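Local atomic coordinates of cutm, flavoprotein of carbon monoxide dehydrogenase (Hydrogenophaga pseudoflava, PDB entry 1FFV), a protein that binds FAD as the flavoprotein subunit of carbon monoxide dehydrogenase, where it probably passes electrons from the oxidation of carbon monoxide to an outside acceptor. Residues L94-K99 with T179-E184; A98-D103 with K185-T190; L128-E133 with P221-A226; A196-V201 with K276-A281; I212-T217 with A231-K236. All coordinates share one frame; numbering follows the deposited sequence.

Contact 1 (L94-K99 with T179-E184)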
# COMPACT_ATOMS: atom_id res chain seq x y z
N LEU C 94 -50.80 12.00 20.36
CA LEU C 94 -50.00 11.18 19.46
C LEU C 94 -48.75 11.89 18.96
O LEU C 94 -47.67 11.29 18.89
CB LEU C 94 -50.84 10.70 18.27
CG LEU C 94 -52.04 9.80 18.61
CD1 LEU C 94 -52.61 9.22 17.32
CD2 LEU C 94 -51.62 8.68 19.55
N ALA C 95 -48.89 13.17 18.66
CA ALA C 95 -47.78 13.98 18.16
C ALA C 95 -46.67 14.12 19.20
O ALA C 95 -45.48 13.99 18.88
CB ALA C 95 -48.28 15.35 17.72
N GLU C 96 -47.04 14.36 20.45
CA GLU C 96 -46.06 14.53 21.51
C GLU C 96 -45.45 13.22 21.99
O GLU C 96 -44.26 13.14 22.24
CB GLU C 96 -46.67 15.29 22.69
CG GLU C 96 -46.82 16.78 22.45
CD GLU C 96 -45.48 17.47 22.23
OE1 GLU C 96 -44.64 17.50 23.17
OE2 GLU C 96 -45.26 17.98 21.11
N ALA C 97 -46.29 12.20 22.11
CA ALA C 97 -45.87 10.89 22.57
C ALA C 97 -44.94 10.20 21.57
O ALA C 97 -44.06 9.44 21.97
CB ALA C 97 -47.08 10.01 22.84
N ALA C 98 -45.14 10.48 20.29
CA ALA C 98 -44.30 9.88 19.26
C ALA C 98 -42.85 10.33 19.42
O ALA C 98 -41.93 9.63 19.01
CB ALA C 98 -44.82 10.23 17.87
N LYS C 99 -42.66 11.50 20.03
CA LYS C 99 -41.32 12.05 20.26
C LYS C 99 -40.53 11.17 21.22
O LYS C 99 -39.30 11.21 21.24
CB LYS C 99 -41.39 13.46 20.84
CG LYS C 99 -41.90 14.53 19.89
CD LYS C 99 -41.85 15.89 20.56
CE LYS C 99 -42.47 16.98 19.70
NZ LYS C 99 -42.31 18.32 20.36
N THR C 179 -59.92 18.64 25.74
CA THR C 179 -59.49 17.31 26.16
C THR C 179 -58.09 17.32 26.76
O THR C 179 -57.17 17.91 26.19
CB THR C 179 -59.50 16.32 24.98
OG1 THR C 179 -60.84 16.13 24.54
CG2 THR C 179 -58.91 14.98 25.39
N GLY C 180 -57.95 16.72 27.94
CA GLY C 180 -56.66 16.64 28.59
C GLY C 180 -56.03 15.32 28.20
O GLY C 180 -56.74 14.35 27.90
N TRP C 181 -54.70 15.25 28.25
CA TRP C 181 -53.98 14.04 27.86
C TRP C 181 -52.58 13.97 28.45
O TRP C 181 -52.07 14.95 28.99
CB TRP C 181 -53.88 13.98 26.33
CG TRP C 181 -53.41 15.28 25.75
CD1 TRP C 181 -54.18 16.37 25.43
CD2 TRP C 181 -52.06 15.66 25.49
NE1 TRP C 181 -53.39 17.40 24.99
CE2 TRP C 181 -52.08 16.99 25.02
CE3 TRP C 181 -50.83 15.00 25.61
CZ2 TRP C 181 -50.91 17.69 24.67
CZ3 TRP C 181 -49.66 15.69 25.26
CH2 TRP C 181 -49.72 17.02 24.80
N ALA C 182 -51.95 12.81 28.30
CA ALA C 182 -50.60 12.62 28.80
C ALA C 182 -50.06 11.23 28.52
O ALA C 182 -50.81 10.27 28.38
CB ALA C 182 -50.54 12.89 30.30
N TYR C 183 -48.74 11.15 28.37
CA TYR C 183 -48.04 9.88 28.19
C TYR C 183 -46.77 9.96 29.02
O TYR C 183 -45.83 10.66 28.65
CB TYR C 183 -47.67 9.59 26.74
CG TYR C 183 -47.19 8.17 26.57
CD1 TYR C 183 -47.96 7.10 27.05
CD2 TYR C 183 -45.95 7.88 25.98
CE1 TYR C 183 -47.51 5.79 26.96
CE2 TYR C 183 -45.49 6.55 25.89
CZ TYR C 183 -46.29 5.52 26.38
OH TYR C 183 -45.88 4.20 26.31
N GLU C 184 -46.79 9.33 30.18
CA GLU C 184 -45.63 9.32 31.06
C GLU C 184 -44.87 8.03 30.80
O GLU C 184 -45.40 6.94 31.01
CB GLU C 184 -46.06 9.40 32.53
CG GLU C 184 -46.73 10.70 32.93
CD GLU C 184 -45.80 11.91 32.88
OE1 GLU C 184 -44.64 11.81 33.35
OE2 GLU C 184 -46.24 12.96 32.37

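Contact 2 (A98-D103 with K185-T190). With FAD (flavin-adenine dinucleotide), chain J.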
# COMPACT_ATOMS: atom_id res chain seq x y z
N ALA C 98 -45.14 10.48 20.29
CA ALA C 98 -44.30 9.88 19.26
C ALA C 98 -42.85 10.33 19.42
O ALA C 98 -41.93 9.63 19.01
CB ALA C 98 -44.82 10.23 17.87
N LYS C 99 -42.66 11.50 20.03
CA LYS C 99 -41.32 12.05 20.26
C LYS C 99 -40.53 11.17 21.22
O LYS C 99 -39.30 11.21 21.24
CB LYS C 99 -41.39 13.46 20.84
CG LYS C 99 -41.90 14.53 19.89
CD LYS C 99 -41.85 15.89 20.56
CE LYS C 99 -42.47 16.98 19.70
NZ LYS C 99 -42.31 18.32 20.36
N LEU C 100 -41.24 10.39 22.03
CA LEU C 100 -40.63 9.50 23.00
C LEU C 100 -40.32 8.13 22.41
O LEU C 100 -39.85 7.24 23.13
CB LEU C 100 -41.56 9.35 24.21
CG LEU C 100 -42.01 10.64 24.88
CD1 LEU C 100 -43.03 10.34 25.97
CD2 LEU C 100 -40.80 11.39 25.45
N ILE C 101 -40.59 7.94 21.13
CA ILE C 101 -40.34 6.66 20.50
C ILE C 101 -39.01 6.62 19.77
O ILE C 101 -38.72 7.47 18.93
CB ILE C 101 -41.47 6.28 19.50
CG1 ILE C 101 -42.80 6.13 20.25
CG2 ILE C 101 -41.14 4.98 18.76
CD1 ILE C 101 -43.99 5.98 19.33
N ALA C 102 -38.17 5.65 20.14
CA ALA C 102 -36.88 5.47 19.50
C ALA C 102 -36.04 6.75 19.37
O ALA C 102 -35.86 7.47 20.35
CB ALA C 102 -37.09 4.83 18.12
N ASP C 103 -35.51 7.00 18.17
CA ASP C 103 -34.70 8.18 17.89
C ASP C 103 -35.05 8.73 16.50
O ASP C 103 -35.86 8.13 15.79
CB ASP C 103 -33.21 7.82 18.00
CG ASP C 103 -32.77 6.78 16.98
OD1 ASP C 103 -33.01 6.98 15.77
OD2 ASP C 103 -32.14 5.78 17.39
N LYS C 185 -43.63 8.16 30.34
CA LYS C 185 -42.79 7.00 30.05
C LYS C 185 -41.47 6.98 30.82
O LYS C 185 -40.61 7.85 30.65
CB LYS C 185 -42.55 6.93 28.53
CG LYS C 185 -41.56 5.87 28.07
CD LYS C 185 -41.37 5.98 26.56
CE LYS C 185 -40.41 4.93 26.01
NZ LYS C 185 -40.31 4.99 24.53
N LEU C 186 -41.32 5.97 31.69
CA LEU C 186 -40.11 5.78 32.48
C LEU C 186 -39.17 4.96 31.61
O LEU C 186 -39.51 3.84 31.22
CB LEU C 186 -40.45 5.00 33.75
CG LEU C 186 -39.61 5.15 35.02
CD1 LEU C 186 -39.69 3.84 35.77
CD2 LEU C 186 -38.16 5.47 34.72
N LYS C 187 -37.98 5.48 31.33
CA LYS C 187 -37.02 4.79 30.46
C LYS C 187 -35.57 5.00 30.94
O LYS C 187 -35.25 6.08 31.44
CB LYS C 187 -37.16 5.37 29.05
CG LYS C 187 -36.93 6.87 29.08
CD LYS C 187 -37.22 7.61 27.81
CE LYS C 187 -36.93 9.09 28.06
NZ LYS C 187 -37.59 9.95 27.06
N ARG C 188 -34.71 4.00 30.74
CA ARG C 188 -33.29 4.09 31.15
C ARG C 188 -32.55 5.19 30.41
O ARG C 188 -31.65 5.83 30.96
CB ARG C 188 -32.54 2.79 30.88
CG ARG C 188 -32.89 1.62 31.77
CD ARG C 188 -33.39 0.51 30.90
NE ARG C 188 -32.57 -0.68 30.98
CZ ARG C 188 -32.39 -1.54 29.99
NH1 ARG C 188 -32.97 -1.35 28.81
NH2 ARG C 188 -31.67 -2.63 30.20
N LYS C 189 -32.90 5.36 29.14
CA LYS C 189 -32.27 6.37 28.29
C LYS C 189 -33.18 6.71 27.14
O LYS C 189 -34.18 6.02 26.90
CB LYS C 189 -30.96 5.84 27.72
CG LYS C 189 -31.08 4.45 27.13
CD LYS C 189 -29.81 4.02 26.46
CE LYS C 189 -29.66 4.69 25.11
NZ LYS C 189 -28.47 4.12 24.43
N THR C 190 -32.84 7.78 26.44
CA THR C 190 -33.61 8.22 25.28
C THR C 190 -33.47 7.13 24.21
O THR C 190 -32.39 6.58 24.01
CB THR C 190 -33.08 9.59 24.75
OG1 THR C 190 -33.93 10.07 23.71
CG2 THR C 190 -31.67 9.46 24.21
PA FAD J . -41.76 -3.78 10.87
O1A FAD J . -42.01 -4.25 9.49
O2A FAD J . -40.50 -3.82 11.37
O5B FAD J . -42.62 -4.70 11.68
C5B FAD J . -44.01 -4.80 11.40
C4B FAD J . -44.51 -6.09 12.05
O4B FAD J . -45.96 -5.97 11.93
C3B FAD J . -44.26 -7.36 11.29
O3B FAD J . -44.61 -8.53 11.94
C2B FAD J . -45.01 -7.03 10.02
O2B FAD J . -45.16 -8.16 9.23
C1B FAD J . -46.30 -6.50 10.57
N9A FAD J . -46.85 -5.33 9.91
C8A FAD J . -46.23 -4.14 9.65
N7A FAD J . -47.02 -3.27 9.04
C5A FAD J . -48.21 -3.93 8.88
C6A FAD J . -49.48 -3.51 8.30
N6A FAD J . -49.70 -2.34 7.77
N1A FAD J . -50.45 -4.47 8.33
C2A FAD J . -50.27 -5.69 8.88
N3A FAD J . -49.15 -6.15 9.44
C4A FAD J . -48.15 -5.23 9.43
N1 FAD J . -40.99 1.34 19.44
C2 FAD J . -41.65 1.93 20.42
O2 FAD J . -42.84 1.91 20.47
N3 FAD J . -41.00 2.61 21.48
C4 FAD J . -39.64 2.70 21.54
O4 FAD J . -39.12 3.30 22.46
C4X FAD J . -38.89 2.05 20.47
N5 FAD J . -37.56 2.11 20.48
C5X FAD J . -36.91 1.49 19.46
C6 FAD J . -35.51 1.55 19.48
C7 FAD J . -34.76 0.97 18.51
C7M FAD J . -33.26 1.05 18.56
C8 FAD J . -35.40 0.27 17.42
C8M FAD J . -34.59 -0.39 16.33
C9 FAD J . -36.80 0.20 17.38
C9A FAD J . -37.55 0.80 18.39
N10 FAD J . -38.97 0.77 18.41
C10 FAD J . -39.64 1.37 19.41
C1' FAD J . -39.70 0.08 17.29
C2' FAD J . -40.34 0.83 16.03
O2' FAD J . -40.89 1.70 16.98
C3' FAD J . -40.78 -0.57 15.65
O3' FAD J . -40.04 0.12 14.61
C4' FAD J . -41.74 -0.79 14.51
O4' FAD J . -42.15 -1.45 15.75
C5' FAD J . -42.20 -2.14 13.94
O5' FAD J . -42.76 -0.98 12.98
P FAD J . -42.22 -1.02 11.55
O1P FAD J . -43.01 0.09 10.82
O2P FAD J . -40.85 -0.85 11.46
O3P FAD J . -42.48 -2.36 11.01

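Contact 3 (L128-E133 with P221-A226). Unlike the reference sequence in segment 221-226: Ala226 (reference Arg).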
# COMPACT_ATOMS: atom_id res chain seq x y z
N LEU C 128 -51.21 3.87 23.62
CA LEU C 128 -51.67 5.13 23.08
C LEU C 128 -52.95 4.97 22.27
O LEU C 128 -53.88 5.78 22.39
CB LEU C 128 -50.59 5.76 22.20
CG LEU C 128 -49.38 6.34 22.95
CD1 LEU C 128 -48.27 6.66 21.97
CD2 LEU C 128 -49.81 7.58 23.72
N SER C 129 -53.02 3.91 21.47
CA SER C 129 -54.19 3.67 20.64
C SER C 129 -55.44 3.39 21.48
O SER C 129 -56.55 3.74 21.09
CB SER C 129 -53.94 2.53 19.65
OG SER C 129 -53.81 1.29 20.30
N ILE C 130 -55.24 2.75 22.63
CA ILE C 130 -56.34 2.44 23.54
C ILE C 130 -56.83 3.74 24.19
O ILE C 130 -58.03 4.02 24.21
CB ILE C 130 -55.88 1.42 24.61
CG1 ILE C 130 -55.53 0.09 23.95
CG2 ILE C 130 -56.96 1.24 25.68
CD1 ILE C 130 -54.99 -0.97 24.89
N ALA C 131 -55.90 4.56 24.67
CA ALA C 131 -56.26 5.82 25.30
C ALA C 131 -57.06 6.76 24.38
O ALA C 131 -57.98 7.44 24.84
CB ALA C 131 -55.01 6.51 25.82
N VAL C 132 -56.69 6.81 23.10
CA VAL C 132 -57.37 7.68 22.14
C VAL C 132 -58.59 7.02 21.49
O VAL C 132 -59.28 7.63 20.68
CB VAL C 132 -56.41 8.21 21.03
CG1 VAL C 132 -55.29 9.04 21.66
CG2 VAL C 132 -55.85 7.06 20.20
N GLU C 133 -58.84 5.76 21.85
CA GLU C 133 -59.98 4.98 21.35
C GLU C 133 -59.94 4.72 19.85
O GLU C 133 -60.97 4.74 19.17
CB GLU C 133 -61.30 5.67 21.73
CG GLU C 133 -61.50 5.82 23.22
CD GLU C 133 -62.77 6.58 23.55
OE1 GLU C 133 -63.85 5.95 23.59
OE2 GLU C 133 -62.71 7.80 23.78
N PRO C 221 -48.15 -8.94 29.49
CA PRO C 221 -47.82 -9.48 28.17
C PRO C 221 -48.37 -8.66 27.00
O PRO C 221 -48.00 -8.89 25.84
CB PRO C 221 -48.43 -10.88 28.22
CG PRO C 221 -48.32 -11.25 29.68
CD PRO C 221 -48.78 -9.97 30.34
N THR C 222 -49.25 -7.71 27.30
CA THR C 222 -49.87 -6.84 26.30
C THR C 222 -50.11 -5.48 26.93
O THR C 222 -50.02 -5.33 28.15
CB THR C 222 -51.28 -7.36 25.87
OG1 THR C 222 -52.19 -7.29 26.97
CG2 THR C 222 -51.20 -8.80 25.40
N ALA C 223 -50.42 -4.49 26.10
CA ALA C 223 -50.74 -3.17 26.60
C ALA C 223 -52.08 -3.38 27.29
O ALA C 223 -52.89 -4.20 26.85
CB ALA C 223 -50.89 -2.19 25.45
N LEU C 224 -52.34 -2.64 28.37
CA LEU C 224 -53.58 -2.84 29.09
C LEU C 224 -54.40 -1.59 29.34
O LEU C 224 -53.85 -0.53 29.67
CB LEU C 224 -53.30 -3.48 30.45
CG LEU C 224 -52.54 -4.79 30.59
CD1 LEU C 224 -52.43 -5.13 32.07
CD2 LEU C 224 -53.23 -5.93 29.84
N ARG C 225 -55.71 -1.73 29.19
CA ARG C 225 -56.62 -0.63 29.50
C ARG C 225 -56.90 -0.87 30.98
O ARG C 225 -56.96 -2.02 31.43
CB ARG C 225 -57.92 -0.74 28.71
CG ARG C 225 -58.89 0.37 29.06
CD ARG C 225 -60.17 0.26 28.26
NE ARG C 225 -61.11 1.32 28.61
CZ ARG C 225 -62.38 1.35 28.22
NH1 ARG C 225 -62.87 0.38 27.46
NH2 ARG C 225 -63.16 2.37 28.59
N ALA C 226 -57.04 0.20 31.75
CA ALA C 226 -57.31 0.06 33.18
C ALA C 226 -58.71 0.57 33.51
O ALA C 226 -58.89 1.71 33.97
CB ALA C 226 -56.25 0.80 33.99

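Contact 4 (A196-V201 with K276-A281)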
# COMPACT_ATOMS: atom_id res chain seq x y z
N ALA C 196 -41.92 1.23 32.26
CA ALA C 196 -43.33 1.32 32.58
C ALA C 196 -43.83 2.63 31.96
O ALA C 196 -43.10 3.61 31.88
CB ALA C 196 -43.55 1.33 34.08
N GLY C 197 -45.06 2.62 31.46
CA GLY C 197 -45.61 3.83 30.87
C GLY C 197 -47.12 3.87 31.03
O GLY C 197 -47.76 2.83 31.24
N CYS C 198 -47.69 5.07 30.98
CA CYS C 198 -49.13 5.23 31.10
C CYS C 198 -49.66 6.32 30.20
O CYS C 198 -49.20 7.47 30.23
CB CYS C 198 -49.54 5.52 32.55
SG CYS C 198 -51.31 5.97 32.73
N ALA C 199 -50.63 5.95 29.37
CA ALA C 199 -51.28 6.87 28.45
C ALA C 199 -52.65 7.22 29.04
O ALA C 199 -53.37 6.35 29.53
CB ALA C 199 -51.45 6.22 27.08
N VAL C 200 -52.98 8.51 29.00
CA VAL C 200 -54.25 9.01 29.52
C VAL C 200 -54.89 10.07 28.63
O VAL C 200 -54.21 10.94 28.09
CB VAL C 200 -54.06 9.66 30.93
CG1 VAL C 200 -55.28 10.51 31.29
CG2 VAL C 200 -53.85 8.59 31.99
N VAL C 201 -56.21 9.98 28.49
CA VAL C 201 -57.00 10.96 27.75
C VAL C 201 -58.18 11.19 28.69
O VAL C 201 -58.79 10.22 29.17
CB VAL C 201 -57.52 10.44 26.39
CG1 VAL C 201 -58.33 11.53 25.70
CG2 VAL C 201 -56.36 10.01 25.50
N LYS C 276 -50.26 8.14 38.31
CA LYS C 276 -50.45 9.35 39.10
C LYS C 276 -49.94 10.56 38.32
O LYS C 276 -50.63 11.58 38.27
CB LYS C 276 -49.73 9.24 40.45
CG LYS C 276 -50.45 8.33 41.45
CD LYS C 276 -49.52 7.79 42.55
CE LYS C 276 -49.14 8.85 43.57
N ARG C 277 -48.77 10.44 37.70
CA ARG C 277 -48.21 11.54 36.90
C ARG C 277 -49.02 11.84 35.64
O ARG C 277 -49.20 12.99 35.27
CB ARG C 277 -46.75 11.25 36.53
CG ARG C 277 -45.82 11.25 37.72
CD ARG C 277 -44.40 10.87 37.36
NE ARG C 277 -43.52 11.02 38.52
CZ ARG C 277 -42.21 11.23 38.46
NH1 ARG C 277 -41.59 11.30 37.28
NH2 ARG C 277 -41.52 11.41 39.58
N ALA C 278 -49.51 10.79 34.98
CA ALA C 278 -50.30 10.95 33.76
C ALA C 278 -51.63 11.64 34.06
O ALA C 278 -51.99 12.63 33.41
CB ALA C 278 -50.53 9.60 33.08
N LEU C 279 -52.35 11.12 35.05
CA LEU C 279 -53.63 11.69 35.45
C LEU C 279 -53.48 13.16 35.82
O LEU C 279 -54.27 14.00 35.39
CB LEU C 279 -54.21 10.90 36.63
CG LEU C 279 -54.64 9.47 36.32
CD1 LEU C 279 -54.96 8.74 37.61
CD2 LEU C 279 -55.83 9.46 35.37
N ASN C 280 -52.43 13.46 36.58
CA ASN C 280 -52.15 14.83 37.01
C ASN C 280 -51.81 15.76 35.85
O ASN C 280 -52.28 16.89 35.80
CB ASN C 280 -51.04 14.85 38.06
CG ASN C 280 -51.56 14.61 39.46
OD1 ASN C 280 -51.23 13.59 40.08
ND2 ASN C 280 -52.37 15.53 39.97
N ALA C 281 -51.00 15.27 34.93
CA ALA C 281 -50.59 16.06 33.77
C ALA C 281 -51.78 16.23 32.83
O ALA C 281 -51.94 17.29 32.21
CB ALA C 281 -49.44 15.38 33.04

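Contact 5 (I212-T217 with A231-K236). Unlike the reference sequence in segment 231-236: Ala231 (reference Ser), Ala232 (reference Arg).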
# COMPACT_ATOMS: atom_id res chain seq x y z
N ILE C 212 -62.73 9.45 30.81
CA ILE C 212 -61.41 8.93 31.18
C ILE C 212 -61.00 7.61 30.51
O ILE C 212 -61.76 6.65 30.45
CB ILE C 212 -61.30 8.79 32.74
CG1 ILE C 212 -59.88 8.42 33.16
CG2 ILE C 212 -62.31 7.78 33.26
CD1 ILE C 212 -58.85 9.49 32.86
N ARG C 213 -59.78 7.61 29.97
CA ARG C 213 -59.17 6.45 29.32
C ARG C 213 -57.79 6.30 29.92
O ARG C 213 -56.97 7.23 29.83
CB ARG C 213 -58.99 6.65 27.82
CG ARG C 213 -60.11 6.16 26.90
CD ARG C 213 -60.97 5.06 27.48
NE ARG C 213 -62.21 4.95 26.70
CZ ARG C 213 -63.41 5.34 27.12
NH1 ARG C 213 -63.55 5.85 28.34
NH2 ARG C 213 -64.45 5.30 26.30
N ILE C 214 -57.51 5.14 30.51
CA ILE C 214 -56.21 4.87 31.11
C ILE C 214 -55.64 3.59 30.52
O ILE C 214 -56.30 2.55 30.53
CB ILE C 214 -56.30 4.71 32.65
CG1 ILE C 214 -56.90 5.97 33.29
CG2 ILE C 214 -54.93 4.44 33.24
CD1 ILE C 214 -57.21 5.82 34.77
N ALA C 215 -54.42 3.66 29.99
CA ALA C 215 -53.76 2.51 29.39
C ALA C 215 -52.31 2.39 29.88
O ALA C 215 -51.62 3.39 30.09
CB ALA C 215 -53.82 2.58 27.87
N LEU C 216 -51.84 1.14 30.02
CA LEU C 216 -50.51 0.85 30.54
C LEU C 216 -49.54 0.17 29.59
O LEU C 216 -49.86 -0.86 28.98
CB LEU C 216 -50.68 -0.03 31.79
CG LEU C 216 -51.73 0.40 32.82
CD1 LEU C 216 -51.80 -0.61 33.94
CD2 LEU C 216 -51.39 1.79 33.35
N THR C 217 -48.31 0.70 29.53
CA THR C 217 -47.25 0.17 28.67
C THR C 217 -46.20 -0.66 29.39
O THR C 217 -45.68 -0.26 30.43
CB THR C 217 -46.50 1.31 27.93
OG1 THR C 217 -47.42 2.04 27.11
CG2 THR C 217 -45.37 0.75 27.05
N ALA C 231 -62.87 3.75 36.59
CA ALA C 231 -64.03 3.82 37.47
C ALA C 231 -63.72 4.53 38.78
O ALA C 231 -64.64 4.97 39.48
CB ALA C 231 -64.56 2.42 37.75
N ALA C 232 -62.44 4.63 39.13
CA ALA C 232 -62.06 5.30 40.36
C ALA C 232 -62.15 6.81 40.18
O ALA C 232 -62.14 7.56 41.15
CB ALA C 232 -60.64 4.91 40.76
N LEU C 233 -62.28 7.25 38.93
CA LEU C 233 -62.34 8.68 38.62
C LEU C 233 -63.62 9.21 37.99
O LEU C 233 -64.05 10.31 38.32
CB LEU C 233 -61.17 9.06 37.72
CG LEU C 233 -59.77 8.82 38.27
CD1 LEU C 233 -58.81 8.55 37.12
CD2 LEU C 233 -59.32 10.02 39.12
N LEU C 234 -64.21 8.45 37.06
CA LEU C 234 -65.42 8.88 36.34
C LEU C 234 -66.57 9.42 37.18
O LEU C 234 -67.13 8.72 38.02
CB LEU C 234 -65.95 7.77 35.42
CG LEU C 234 -66.16 8.13 33.93
CD1 LEU C 234 -67.24 7.23 33.34
CD2 LEU C 234 -66.54 9.59 33.74
N GLY C 235 -66.94 10.68 36.90
CA GLY C 235 -68.04 11.32 37.60
C GLY C 235 -67.72 11.74 39.02
O GLY C 235 -68.61 12.08 39.80
N LYS C 236 -66.44 11.69 39.37
CA LYS C 236 -65.98 12.06 40.71
C LYS C 236 -65.08 13.30 40.64
O LYS C 236 -64.53 13.62 39.58
CB LYS C 236 -65.19 10.90 41.33
CG LYS C 236 -66.02 9.67 41.60
CD LYS C 236 -65.14 8.46 41.81
CE LYS C 236 -65.88 7.34 42.50
NZ LYS C 236 -66.05 7.63 43.97

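Contact 1 (L94-K99 with T179-E184)
Glu96 lays the stem of its side chain against the far corner of the Trp181 indole: CG is 3.7 Å from Trp181 CH2, and Glu96 CB is 4.0 Å from Trp181 CZ3. The ring comes in obliquely, its plane turned 56° from that of the carboxylate. Trp181 can reach forward because CG sits between the backbone N and the carbonyl carbon (chi1 48°). The Glu96 chain is bent at chi2 and carries its carboxylate off to Lys99, whose NZ meets OE2 at 3.1 Å on the syn side in a salt bridge. Two residues along strand 180-186, Tyr183 takes over. The methyl CB of Ala97 sits 4.0 Å from both CB and CD2 of Tyr183, at the root of the ring, while the hydroxyl at the other end hydrogen-bonds Asp124 and Thr217. Arg285 makes a cation-pi contact with the indole of Trp181. A serine in place of Trp181 would probably open a gap beside the Glu96 stem and leave the Arg285 guanidinium without its aromatic partner. The chemistry is therefore split: carbon touches carbon between helix 92-97 and the strand, and the carboxylate of Glu96 and the hydroxyl of Tyr183 find their partners away from the interface.

Contact 2 (A98-D103 with K185-T190)
Lys185 runs past Leu100 on its way to the flavin. From CB, CG leaves opposite the backbone N (chi1 173°), and the extended chain carries the amine well clear of its strand. CD is the first atom to touch, 4.1 Å from CB of Leu100. CE lies 3.7 Å from the carbonyl O of Leu100. NZ hydrogen-bonds that same Leu100 O at 2.7 Å, tilted 32° from the carbonyl plane, and the FAD carbonyl O4 at 2.9 Å; Asp124 adds a salt bridge to NZ. The O4 atom also takes a weak bond from the backbone N of Ala102, at 3.4 Å. Next to it, Ile101 sets CG2 3.5 Å from C2 of the FAD pyrimidine ring, and Ala102 CB is 3.6 Å from FAD N5. A methionine here would probably leave Leu100 O and FAD O4 without their shared donor and Asp124 without its positive mate. The loop after helix 92-97 runs along the flavin, and Lys185 reaches from strand 180-186 to both; helix 78-83 touches Ile101, while past the strand's end Arg188 forms a salt bridge with an acidic side chain of another protein chain.

Contact 3 (L128-E133 with P221-A226)
Arg225 supplies the flat group, yet Ile130 does not stack on it but touches the stem behind it. Arg225 NH2 lies over the face of the Arg213 guanidinium. The like charges are probably balanced by the carboxylates around them: Arg225 NH2 forms a salt bridge with Glu230, Arg225 NH1 another with Asp150, and Arg213 NH2 pairs with Glu133. Behind this cluster the contact is carbon on carbon. Ile130 CG2 lies 3.7 Å from Arg225 CB and 4.0 Å from Arg225 CG, the two side chains crossing at a slant. Arg225 has CG opposite the backbone N (chi1 178°) and stays extended to NE, which carries the charge past the isoleucine. The longer branch of Ile130 brings CD1 to 4.3 Å from CB of Ala223. Just beyond, the helix ends at Glu133 in a Schellman motif. Helix 125-131 here lies against the four-stranded sheet, with Ile130 also on Ala215 of strand 208-217, the neighbour to which strand 224-225 is hydrogen-bonded, and with Leu128 packed on helix 92-97.

Contact 4 (A196-V201 with K276-A281)
Strand 196-201 and helix 276-281 run nearly alongside in the same direction, their axes 7.9 Å apart and crossing at -26°, the CA atoms of Val200 and Ala278 being the closest pair. Both Cys198 and Val200, on the same side of the strand, point at the helix and grip one methyl group between them. Ala278 CB is 3.7 Å from Cys198 SG and 3.6 Å from Val200 CG2. Cys198 puts its sulfur opposite the backbone N (chi1 172°), which swings it along the strand toward Val200 and beside the Ala278 methyl. Val200 uses the same CG2 again on Leu279, whose CD2 comes in at about a right angle and stops 4.0 Å away. Outside this contact, Arg277 makes a salt bridge to an acidic side chain of another protein chain. At the interface itself no charge is involved: all four residues are buried, the thiol behaves as an apolar group, and the small side chain of Ala278 probably allows the close approach of helix and sheet.

Contact 5 (I212-T217 with A231-K236)
Leu233 sets one methyl, CD1, across both Ile212 and Ile214, and this is the dense half of the contact. Its CD1 lies 3.9 Å from CD1 of Ile214 and 4.1 Å from CG1 of Ile212, the leucine crossing each isoleucine at about a right angle. Leu279 of helix 264-285 closes on the same methyl from another quarter, and Ala242 and Ala246 of helix 240-252 pack on Leu233 as well. This is the face of the antiparallel four-stranded sheet covered by helices 240-252 and 264-285, in the part of the chain that belongs to the CO dehydrogenase flavoprotein C-terminal family; Ile212 and Ile214 of strand 208-217 point toward the linker between helices 227-231 and 240-252. The other half is looser. Ile212 CG2 touches Leu234 CG at 3.9 Å, the two side chains sliding past each other in opposite directions, and Leu234 is otherwise exposed, with an unusual chi1 of -126°. Behind it the chain folds back in a type II turn from Leu233 to Lys236, closed by Lys236 N to Leu233 O at 3.0 Å, with Gly235 at positive phi. Arg213 leaves the strand away from the linker at CB, but its chain turns back, and NH1 bonds the carbonyl O of Ile212 at 2.9 Å, arriving from above the carbonyl plane, while NH2 is held by Glu133.

Overall arrangement
From the N terminus, the end of helix 92-97 and the loop after it open contacts 1 and 2 almost together; both close on strand 180-186 and its continuation, joining the FAD-binding part to the C-terminal sheet. Contact 3 opens within those loops, at helix 125-131, and closes only at strand 224-225, so it crosses both and pins a second helix to the same sheet. Contact 4 starts at the next strand, 196-205, and reaches helix 264-285 near the C terminus, crossing contact 3. Contact 5 is nested inside contact 4 and also crosses contact 3. Contacts 1 and 3 thus engage the sheet from the flavin domain, while 4 and 5 pack its other side.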